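Local coordinates for mutual gliding-motility protein MglA (Myxococcus xanthus DK 1622, PDB 6H17) that binds and hydrolyses GTP as an intracellular switch that coordinates social and adventurous gliding motility and controls the direction and speed of movement, at residues I4-Y18 with I67-V79. Sequence-based numbering, arbitrary orientation. Where two conformers were deposited one is given.
Sequences INYSSREINCKIVYY and IRGFKTRFHLYTV. With SO4 (sulfate ion), chain E.
The Phe-70 ring is sandwiched between the guanidinium of Arg-9 and the delta methyl of Ile-11, just ahead of strand 71-78. The guanidinium of Arg-9 lies flat on one face, its plane turned 21° from that of the ring and Arg-9 NH2 resting 3.3 Å from Phe-70 CZ. Against the opposite face, off centre, presses the methyl of Ile-11, with CD1 3.6 Å from Phe-70 CG, while Ile-4 CG2 and the Tyr-6 ring close in obliquely around CE2 and CZ. Arg-9 reaches this position by folding back at chi2 and chi3 (-58° and -66°), and its rotation is fixed by NE donating almost straight to Gly-69 O (3.0 Å) and NH1 to Tyr-6 O. Were Phe-70 replaced by an alanine, the space between Arg-9 and Ile-11 is likely to open and the guanidinium to lose its cation-pi partner. Beyond this cluster, strands 10-18 and 71-78 run parallel at the heart of the P-loop GTPase sheet, joined by a ladder of backbone hydrogen bonds that starts with Lys-71 N to Arg-9 O and runs to Tyr-17 N on Tyr-77 O. On the face toward helix 176-193, Cys-13 CB sits over one face of the Phe-74 ring, whose edge meets Ile-15, Phe-74 CD1 lying 3.9 Å from Ile-15 CG1. On the other face, the extended chain of Lys-14 crosses Tyr-77: Lys-14 CE packs over the ring, 3.7 Å from Tyr-77 CE2, and NZ makes a cation-pi contact while donating to the carbonyls of Ile-92 and Lys-94. Towards the nucleotide, Val-16 CG1 meets Val-79 CG1 at 3.7 Å, Val-79 itself touching the bound GTP analogue, and Thr-78 OG1 hydrogen-bonds Asp-58.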
ATOM      1  N   ILE A   4       4.417 -13.350 -14.398  1.00 21.33           N
ATOM      2  CA  ILE A   4       4.972 -13.034 -15.708  1.00 19.64           C
ATOM      3  C   ILE A   4       4.519 -14.112 -16.678  1.00 18.98           C
ATOM      4  O   ILE A   4       4.780 -15.306 -16.461  1.00 21.39           O
ATOM      5  CB  ILE A   4       6.503 -12.925 -15.691  1.00 21.25           C
ATOM      6  CG1 ILE A   4       6.953 -11.944 -14.606  1.00 22.52           C
ATOM      7  CG2 ILE A   4       7.028 -12.524 -17.071  1.00 25.50           C
ATOM      8  CD1 ILE A   4       8.447 -11.754 -14.526  1.00 34.92           C
ATOM      9  N   ASN A   5       3.831 -13.700 -17.737  1.00 17.45           N
ATOM     10  CA  ASN A   5       3.440 -14.601 -18.821  1.00 17.02           C
ATOM     11  C   ASN A   5       4.373 -14.293 -19.988  1.00 17.23           C
ATOM     12  O   ASN A   5       4.219 -13.274 -20.665  1.00 17.46           O
ATOM     13  CB  ASN A   5       1.968 -14.384 -19.151  1.00 18.14           C
ATOM     14  CG  ASN A   5       1.442 -15.371 -20.176  1.00 17.68           C
ATOM     15  OD1 ASN A   5       2.175 -15.863 -21.015  1.00 19.41           O
ATOM     16  ND2 ASN A   5       0.127 -15.596 -20.150  1.00 20.85           N
ATOM     17  N   TYR A   6       5.358 -15.163 -20.218  1.00 17.57           N
ATOM     18  CA  TYR A   6       6.349 -14.926 -21.257  1.00 17.94           C
ATOM     19  C   TYR A   6       5.787 -15.157 -22.652  1.00 18.97           C
ATOM     20  O   TYR A   6       6.394 -14.718 -23.642  1.00 19.89           O
ATOM     21  CB  TYR A   6       7.585 -15.791 -21.009  1.00 21.48           C
ATOM     22  CG  TYR A   6       8.410 -15.347 -19.822  1.00 23.73           C
ATOM     23  CD1 TYR A   6       9.350 -14.338 -19.953  1.00 22.95           C
ATOM     24  CD2 TYR A   6       8.252 -15.937 -18.579  1.00 25.83           C
ATOM     25  CE1 TYR A   6      10.111 -13.920 -18.872  1.00 24.04           C
ATOM     26  CE2 TYR A   6       9.013 -15.526 -17.488  1.00 24.48           C
ATOM     27  CZ  TYR A   6       9.945 -14.517 -17.654  1.00 26.81           C
ATOM     28  OH  TYR A   6      10.712 -14.086 -16.594  1.00 30.38           O
ATOM     29  N   SER A   7       4.648 -15.841 -22.764  1.00 18.89           N
ATOM     30  CA  SER A   7       4.032 -16.022 -24.070  1.00 18.96           C
ATOM     31  C   SER A   7       3.275 -14.769 -24.476  1.00 17.37           C
ATOM     32  O   SER A   7       3.505 -14.229 -25.568  1.00 19.60           O
ATOM     33  CB  SER A   7       3.106 -17.237 -24.044  1.00 21.35           C
ATOM     34  OG  SER A   7       3.857 -18.415 -23.863  1.00 24.97           O
ATOM     35  N   SER A   8       2.383 -14.273 -23.611  1.00 16.11           N
ATOM     36  CA  SER A   8       1.595 -13.092 -23.934  1.00 15.57           C
ATOM     37  C   SER A   8       2.362 -11.805 -23.710  1.00 15.56           C
ATOM     38  O   SER A   8       1.917 -10.743 -24.153  1.00 16.11           O
ATOM     39  CB  SER A   8       0.331 -13.051 -23.081  1.00 15.88           C
ATOM     40  OG  SER A   8       0.682 -12.864 -21.722  1.00 17.41           O
ATOM     41  N   ARG A   9       3.499 -11.877 -23.027  1.00 15.58           N
ATOM     42  CA  ARG A   9       4.331 -10.715 -22.715  1.00 16.07           C
ATOM     43  C   ARG A   9       3.649  -9.789 -21.717  1.00 14.75           C
ATOM     44  O   ARG A   9       3.703  -8.565 -21.854  1.00 17.84           O
ATOM     45  CB  ARG A   9       4.753  -9.918 -23.956  1.00 15.68           C
ATOM     46  CG  ARG A   9       5.253 -10.747 -25.098  1.00 20.84           C
ATOM     47  CD  ARG A   9       6.408 -11.566 -24.674  1.00 23.28           C
ATOM     48  NE  ARG A   9       7.589 -10.774 -24.321  1.00 21.60           N
ATOM     49  CZ  ARG A   9       8.733 -11.316 -23.930  1.00 28.66           C
ATOM     50  NH1 ARG A   9       8.831 -12.636 -23.815  1.00 26.08           N
ATOM     51  NH2 ARG A   9       9.771 -10.547 -23.654  1.00 25.72           N
ATOM     52  N   GLU A  10       2.982 -10.352 -20.717  1.00 14.92           N
ATOM     53  CA  GLU A  10       2.268  -9.577 -19.712  1.00 16.38           C
ATOM     54  C   GLU A  10       2.826  -9.846 -18.330  1.00 14.09           C
ATOM     55  O   GLU A  10       3.100 -10.989 -17.968  1.00 16.64           O
ATOM     56  CB  GLU A  10       0.761  -9.898 -19.743  1.00 20.05           C
ATOM     57  CG  GLU A  10       0.153  -9.559 -21.101  1.00 27.81           C
ATOM     58  CD  GLU A  10      -1.366  -9.562 -21.128  1.00 47.56           C
ATOM     59  OE1 GLU A  10      -1.940  -9.349 -22.225  1.00 29.60           O
ATOM     60  OE2 GLU A  10      -1.985  -9.776 -20.064  1.00 52.60           O
ATOM     61  N   ILE A  11       2.993  -8.769 -17.570  1.00 14.29           N
ATOM     62  CA  ILE A  11       3.425  -8.826 -16.179  1.00 14.50           C
ATOM     63  C   ILE A  11       2.369  -8.148 -15.323  1.00 14.87           C
ATOM     64  O   ILE A  11       1.983  -7.013 -15.595  1.00 15.68           O
ATOM     65  CB  ILE A  11       4.777  -8.110 -15.989  1.00 14.63           C
ATOM     66  CG1 ILE A  11       5.871  -8.756 -16.840  1.00 15.47           C
ATOM     67  CG2 ILE A  11       5.155  -8.076 -14.516  1.00 16.46           C
ATOM     68  CD1 ILE A  11       7.181  -8.002 -16.819  1.00 17.06           C
ATOM     69  N   ASN A  12       1.931  -8.831 -14.269  1.00 16.42           N
ATOM     70  CA  ASN A  12       1.039  -8.225 -13.290  1.00 18.29           C
ATOM     71  C   ASN A  12       1.741  -8.181 -11.948  1.00 16.60           C
ATOM     72  O   ASN A  12       2.269  -9.196 -11.487  1.00 18.68           O
ATOM     73  CB  ASN A  12      -0.273  -8.996 -13.194  1.00 24.04           C
ATOM     74  CG  ASN A  12      -1.121  -8.839 -14.442  1.00 28.83           C
ATOM     75  OD1 ASN A  12      -1.178  -7.758 -15.043  1.00 26.46           O
ATOM     76  ND2 ASN A  12      -1.752  -9.920 -14.860  1.00 37.11           N
ATOM     77  N   CYS A  13       1.788  -6.987 -11.372  0.69 16.40           N
ATOM     78  CA  CYS A  13       2.406  -6.715 -10.083  0.69 16.67           C
ATOM     79  C   CYS A  13       1.301  -6.385  -9.088  0.69 16.34           C
ATOM     80  O   CYS A  13       0.219  -5.924  -9.480  0.69 15.79           O
ATOM     81  CB  CYS A  13       3.375  -5.528 -10.198  0.69 14.63           C
ATOM     82  SG  CYS A  13       4.793  -5.848 -11.309  0.69 18.99           S
ATOM     83  N   LYS A  14       1.573  -6.641  -7.801  1.00 13.83           N
ATOM     84  CA  LYS A  14       0.611  -6.371  -6.739  1.00 13.98           C
ATOM     85  C   LYS A  14       1.212  -5.456  -5.691  1.00 12.46           C
ATOM     86  O   LYS A  14       2.285  -5.739  -5.143  1.00 12.74           O
ATOM     87  CB  LYS A  14       0.221  -7.697  -6.104  1.00 14.30           C
ATOM     88  CG  LYS A  14      -0.775  -7.606  -4.988  1.00 16.01           C
ATOM     89  CD  LYS A  14      -1.201  -9.006  -4.571  1.00 20.87           C
ATOM     90  CE  LYS A  14      -2.439  -8.984  -3.728  1.00 19.51           C
ATOM     91  NZ  LYS A  14      -2.902 -10.360  -3.391  1.00 17.08           N
ATOM     92  N   ILE A  15       0.514  -4.360  -5.406  1.00 11.87           N
ATOM     93  CA  ILE A  15       0.879  -3.427  -4.342  1.00 11.70           C
ATOM     94  C   ILE A  15      -0.214  -3.475  -3.287  1.00 11.70           C
ATOM     95  O   ILE A  15      -1.397  -3.344  -3.628  1.00 12.54           O
ATOM     96  CB  ILE A  15       0.993  -1.984  -4.862  1.00 14.28           C
ATOM     97  CG1 ILE A  15       2.000  -1.863  -5.999  1.00 17.73           C
ATOM     98  CG2 ILE A  15       1.296  -1.016  -3.704  1.00 15.20           C
ATOM     99  CD1 ILE A  15       3.309  -2.347  -5.692  1.00 23.17           C
ATOM    100  N   VAL A  16       0.163  -3.656  -2.019  1.00 11.19           N
ATOM    101  CA  VAL A  16      -0.801  -3.668  -0.920  1.00 10.94           C
ATOM    102  C   VAL A  16      -0.570  -2.445  -0.031  1.00 11.01           C
ATOM    103  O   VAL A  16       0.547  -2.222   0.455  1.00 11.56           O
ATOM    104  CB  VAL A  16      -0.727  -4.972  -0.101  1.00 11.93           C
ATOM    105  CG1 VAL A  16      -1.664  -4.893   1.103  1.00 12.84           C
ATOM    106  CG2 VAL A  16      -1.079  -6.154  -0.989  1.00 13.04           C
ATOM    107  N   TYR A  17      -1.641  -1.679   0.198  1.00 10.62           N
ATOM    108  CA  TYR A  17      -1.686  -0.601   1.182  1.00 10.53           C
ATOM    109  C   TYR A  17      -2.155  -1.191   2.505  1.00 10.42           C
ATOM    110  O   TYR A  17      -3.253  -1.773   2.587  1.00 11.75           O
ATOM    111  CB  TYR A  17      -2.628   0.498   0.683  1.00 10.35           C
ATOM    112  CG  TYR A  17      -2.010   1.422  -0.349  1.00 10.94           C
ATOM    113  CD1 TYR A  17      -1.748   2.740  -0.061  1.00 11.30           C
ATOM    114  CD2 TYR A  17      -1.687   0.965  -1.625  1.00 12.42           C
ATOM    115  CE1 TYR A  17      -1.183   3.589  -0.989  1.00 12.10           C
ATOM    116  CE2 TYR A  17      -1.128   1.812  -2.556  1.00 11.31           C
ATOM    117  CZ  TYR A  17      -0.870   3.116  -2.229  1.00 11.74           C
ATOM    118  OH  TYR A  17      -0.289   3.922  -3.185  1.00 12.44           O
ATOM    119  N   TYR A  18      -1.336  -1.019   3.531  1.00 11.37           N
ATOM    120  CA  TYR A  18      -1.531  -1.619   4.841  1.00 11.10           C
ATOM    121  C   TYR A  18      -1.569  -0.514   5.878  1.00 11.95           C
ATOM    122  O   TYR A  18      -1.143   0.611   5.610  1.00 13.69           O
ATOM    123  CB  TYR A  18      -0.346  -2.548   5.144  1.00 12.47           C
ATOM    124  CG  TYR A  18      -0.619  -3.803   5.932  1.00 12.26           C
ATOM    125  CD1 TYR A  18      -1.032  -4.955   5.305  1.00 13.38           C
ATOM    126  CD2 TYR A  18      -0.407  -3.845   7.293  1.00 12.66           C
ATOM    127  CE1 TYR A  18      -1.245  -6.106   6.003  1.00 13.24           C
ATOM    128  CE2 TYR A  18      -0.624  -5.001   8.024  1.00 13.52           C
ATOM    129  CZ  TYR A  18      -1.047  -6.138   7.359  1.00 13.15           C
ATOM    130  OH  TYR A  18      -1.244  -7.337   8.015  1.00 14.94           O
ATOM    131  N   ILE A  67       8.454  -2.207 -18.375  1.00 16.53           N
ATOM    132  CA  ILE A  67       9.572  -3.117 -18.616  1.00 16.89           C
ATOM    133  C   ILE A  67       9.577  -3.378 -20.123  1.00 16.98           C
ATOM    134  O   ILE A  67       8.562  -3.835 -20.676  1.00 18.30           O
ATOM    135  CB  ILE A  67       9.367  -4.435 -17.850  1.00 19.83           C
ATOM    136  CG1 ILE A  67       9.188  -4.183 -16.348  1.00 25.74           C
ATOM    137  CG2 ILE A  67      10.506  -5.390 -18.131  1.00 21.96           C
ATOM    138  CD1 ILE A  67      10.389  -3.577 -15.712  1.00 30.31           C
ATOM    139  N   ARG A  68      10.700  -3.113 -20.788  1.00 16.75           N
ATOM    140  CA  ARG A  68      10.765  -3.228 -22.236  1.00 18.49           C
ATOM    141  C   ARG A  68      10.356  -4.627 -22.663  1.00 16.49           C
ATOM    142  O   ARG A  68      10.846  -5.619 -22.117  1.00 18.50           O
ATOM    143  CB  ARG A  68      12.198  -2.944 -22.694  1.00 20.78           C
ATOM    144  CG  ARG A  68      12.487  -3.334 -24.124  1.00 30.21           C
ATOM    145  CD  ARG A  68      12.262  -2.206 -25.083  1.00 44.93           C
ATOM    146  NE  ARG A  68      13.422  -2.079 -25.961  1.00 56.08           N
ATOM    147  CZ  ARG A  68      14.306  -1.086 -25.904  1.00 59.24           C
ATOM    148  NH1 ARG A  68      15.330  -1.073 -26.740  1.00 58.61           N
ATOM    149  NH2 ARG A  68      14.162  -0.097 -25.028  1.00 62.40           N
ATOM    150  N   GLY A  69       9.479  -4.713 -23.664  1.00 16.10           N
ATOM    151  CA  GLY A  69       9.060  -5.984 -24.226  1.00 15.40           C
ATOM    152  C   GLY A  69       7.896  -6.648 -23.525  1.00 15.05           C
ATOM    153  O   GLY A  69       7.544  -7.780 -23.898  1.00 15.54           O
ATOM    154  N   PHE A  70       7.299  -5.993 -22.544  1.00 14.25           N
ATOM    155  CA  PHE A  70       6.156  -6.516 -21.806  1.00 13.82           C
ATOM    156  C   PHE A  70       5.132  -5.402 -21.625  1.00 15.67           C
ATOM    157  O   PHE A  70       5.454  -4.212 -21.731  1.00 16.61           O
ATOM    158  CB  PHE A  70       6.562  -7.004 -20.395  1.00 14.83           C
ATOM    159  CG  PHE A  70       7.480  -8.194 -20.396  1.00 15.44           C
ATOM    160  CD1 PHE A  70       8.848  -8.027 -20.483  1.00 17.48           C
ATOM    161  CD2 PHE A  70       6.977  -9.480 -20.304  1.00 16.63           C
ATOM    162  CE1 PHE A  70       9.699  -9.124 -20.492  1.00 20.67           C
ATOM    163  CE2 PHE A  70       7.812 -10.574 -20.303  1.00 17.82           C
ATOM    164  CZ  PHE A  70       9.174 -10.402 -20.401  1.00 20.51           C
ATOM    165  N   LYS A  71       3.877  -5.797 -21.405  0.60 14.02           N
ATOM    166  CA  LYS A  71       2.858  -4.926 -20.828  0.60 15.08           C
ATOM    167  C   LYS A  71       2.853  -5.206 -19.333  0.60 12.38           C
ATOM    168  O   LYS A  71       2.714  -6.363 -18.916  0.60 14.59           O
ATOM    169  CB  LYS A  71       1.482  -5.265 -21.417  0.60 17.44           C
ATOM    170  CG  LYS A  71       0.277  -4.606 -20.710  0.60 21.66           C
ATOM    171  CD  LYS A  71      -1.071  -5.028 -21.323  0.60 22.07           C
ATOM    172  CE  LYS A  71      -1.505  -6.417 -20.870  0.60 31.26           C
ATOM    173  NZ  LYS A  71      -2.101  -6.457 -19.496  0.60 25.76           N
ATOM    174  N   THR A  72       3.006  -4.158 -18.525  1.00 14.15           N
ATOM    175  CA  THR A  72       3.068  -4.288 -17.086  1.00 13.82           C
ATOM    176  C   THR A  72       1.912  -3.517 -16.486  1.00 14.15           C
ATOM    177  O   THR A  72       1.683  -2.354 -16.832  1.00 15.39           O
ATOM    178  CB  THR A  72       4.393  -3.762 -16.523  1.00 16.30           C
ATOM    179  OG1 THR A  72       5.472  -4.496 -17.110  1.00 17.40           O
ATOM    180  CG2 THR A  72       4.439  -3.920 -15.018  1.00 18.00           C
ATOM    181  N   ARG A  73       1.190  -4.178 -15.604  1.00 15.12           N
ATOM    182  CA  ARG A  73       0.090  -3.537 -14.897  1.00 15.03           C
ATOM    183  C   ARG A  73       0.283  -3.731 -13.406  1.00 15.40           C
ATOM    184  O   ARG A  73       0.748  -4.786 -12.959  1.00 17.76           O
ATOM    185  CB  ARG A  73      -1.260  -4.083 -15.348  1.00 17.48           C
ATOM    186  CG  ARG A  73      -1.622  -3.753 -16.808  1.00 17.72           C
ATOM    187  CD  ARG A  73      -1.796  -2.256 -17.055  1.00 19.84           C
ATOM    188  NE  ARG A  73      -2.063  -1.955 -18.476  1.00 26.98           N
ATOM    189  CZ  ARG A  73      -1.155  -1.537 -19.363  1.00 38.00           C
ATOM    190  NH1 ARG A  73      -1.529  -1.302 -20.619  1.00 30.86           N
ATOM    191  NH2 ARG A  73       0.110  -1.332 -19.012  1.00 21.72           N
ATOM    192  N   PHE A  74      -0.030  -2.690 -12.659  1.00 14.35           N
ATOM    193  CA  PHE A  74      -0.011  -2.708 -11.204  1.00 14.83           C
ATOM    194  C   PHE A  74      -1.431  -2.839 -10.682  1.00 14.96           C
ATOM    195  O   PHE A  74      -2.332  -2.112 -11.123  1.00 18.08           O
ATOM    196  CB  PHE A  74       0.627  -1.426 -10.677  1.00 16.04           C
ATOM    197  CG  PHE A  74       2.117  -1.395 -10.818  1.00 16.88           C
ATOM    198  CD1 PHE A  74       2.934  -1.650  -9.730  1.00 18.10           C
ATOM    199  CD2 PHE A  74       2.703  -1.137 -12.047  1.00 17.91           C
ATOM    200  CE1 PHE A  74       4.305  -1.641  -9.862  1.00 20.06           C
ATOM    201  CE2 PHE A  74       4.084  -1.123 -12.168  1.00 18.18           C
ATOM    202  CZ  PHE A  74       4.872  -1.372 -11.081  1.00 20.12           C
ATOM    203  N   HIS A  75      -1.628  -3.751  -9.738  1.00 13.26           N
ATOM    204  CA  HIS A  75      -2.916  -3.967  -9.085  1.00 14.12           C
ATOM    205  C   HIS A  75      -2.763  -3.525  -7.643  1.00 12.83           C
ATOM    206  O   HIS A  75      -2.030  -4.150  -6.875  1.00 13.25           O
ATOM    207  CB  HIS A  75      -3.329  -5.425  -9.194  1.00 17.56           C
ATOM    208  CG  HIS A  75      -3.572  -5.856 -10.608  1.00 18.45           C
ATOM    209  ND1 HIS A  75      -3.643  -7.177 -10.982  1.00 33.46           N
ATOM    210  CD2 HIS A  75      -3.780  -5.132 -11.735  1.00 26.62           C
ATOM    211  CE1 HIS A  75      -3.869  -7.251 -12.284  1.00 24.14           C
ATOM    212  NE2 HIS A  75      -3.964  -6.029 -12.765  1.00 23.69           N
ATOM    213  N   LEU A  76      -3.411  -2.427  -7.305  1.00 13.36           N
ATOM    214  CA  LEU A  76      -3.381  -1.886  -5.956  1.00 12.14           C
ATOM    215  C   LEU A  76      -4.529  -2.453  -5.143  1.00 11.84           C
ATOM    216  O   LEU A  76      -5.677  -2.499  -5.612  1.00 13.06           O
ATOM    217  CB  LEU A  76      -3.527  -0.372  -5.979  1.00 12.42           C
ATOM    218  CG  LEU A  76      -2.291   0.443  -6.352  1.00 19.12           C
ATOM    219  CD1 LEU A  76      -1.574  -0.031  -7.570  1.00 24.68           C
ATOM    220  CD2 LEU A  76      -2.661   1.942  -6.469  1.00 16.66           C
ATOM    221  N   TYR A  77      -4.213  -2.883  -3.914  1.00 11.99           N
ATOM    222  CA  TYR A  77      -5.182  -3.392  -2.961  1.00 11.20           C
ATOM    223  C   TYR A  77      -5.048  -2.629  -1.655  1.00 12.25           C
ATOM    224  O   TYR A  77      -3.947  -2.215  -1.282  1.00 13.20           O
ATOM    225  CB  TYR A  77      -4.916  -4.869  -2.626  1.00 13.19           C
ATOM    226  CG  TYR A  77      -5.234  -5.869  -3.729  1.00 13.34           C
ATOM    227  CD1 TYR A  77      -6.388  -6.622  -3.661  1.00 17.87           C
ATOM    228  CD2 TYR A  77      -4.392  -6.057  -4.816  1.00 14.72           C
ATOM    229  CE1 TYR A  77      -6.695  -7.551  -4.638  1.00 22.18           C
ATOM    230  CE2 TYR A  77      -4.704  -6.998  -5.819  1.00 15.18           C
ATOM    231  CZ  TYR A  77      -5.854  -7.720  -5.695  1.00 18.41           C
ATOM    232  OH  TYR A  77      -6.198  -8.637  -6.671  1.00 22.21           O
ATOM    233  N   THR A  78      -6.157  -2.467  -0.959  1.00 11.20           N
ATOM    234  CA  THR A  78      -6.100  -2.154   0.466  1.00 11.76           C
ATOM    235  C   THR A  78      -6.518  -3.381   1.256  1.00 11.63           C
ATOM    236  O   THR A  78      -6.924  -4.400   0.690  1.00 13.13           O
ATOM    237  CB  THR A  78      -6.997  -0.970   0.829  1.00 11.61           C
ATOM    238  OG1 THR A  78      -8.372  -1.345   0.686  1.00 12.46           O
ATOM    239  CG2 THR A  78      -6.684   0.239  -0.016  1.00 11.33           C
ATOM    240  N   VAL A  79      -6.392  -3.278   2.576  1.00 11.41           N
ATOM    241  CA  VAL A  79      -6.820  -4.333   3.485  1.00 12.95           C
ATOM    242  C   VAL A  79      -7.757  -3.725   4.515  1.00 13.36           C
ATOM    243  O   VAL A  79      -7.761  -2.497   4.713  1.00 13.91           O
ATOM    244  CB  VAL A  79      -5.626  -5.001   4.206  1.00 12.37           C
ATOM    245  CG1 VAL A  79      -4.600  -5.513   3.204  1.00 14.26           C
ATOM    246  CG2 VAL A  79      -4.982  -4.064   5.211  1.00 14.65           C
TER
HETATM  247  S   SO4 E 304       0.893   1.080 -22.197  1.00 26.98           S
HETATM  248  O1  SO4 E 304       2.102   1.365 -23.002  1.00 23.31           O
HETATM  249  O2  SO4 E 304       0.828  -0.354 -21.870  1.00 28.33           O
HETATM  250  O3  SO4 E 304       0.976   1.834 -20.938  1.00 33.00           O
HETATM  251  O4  SO4 E 304      -0.302   1.499 -22.922  1.00 27.15           O
HETATM  252  O   HOH W   1      11.604  -8.121 -23.332  1.00 27.98           O
HETATM  253  O   HOH W   2      -0.148  -6.783 -17.721  1.00 25.83           O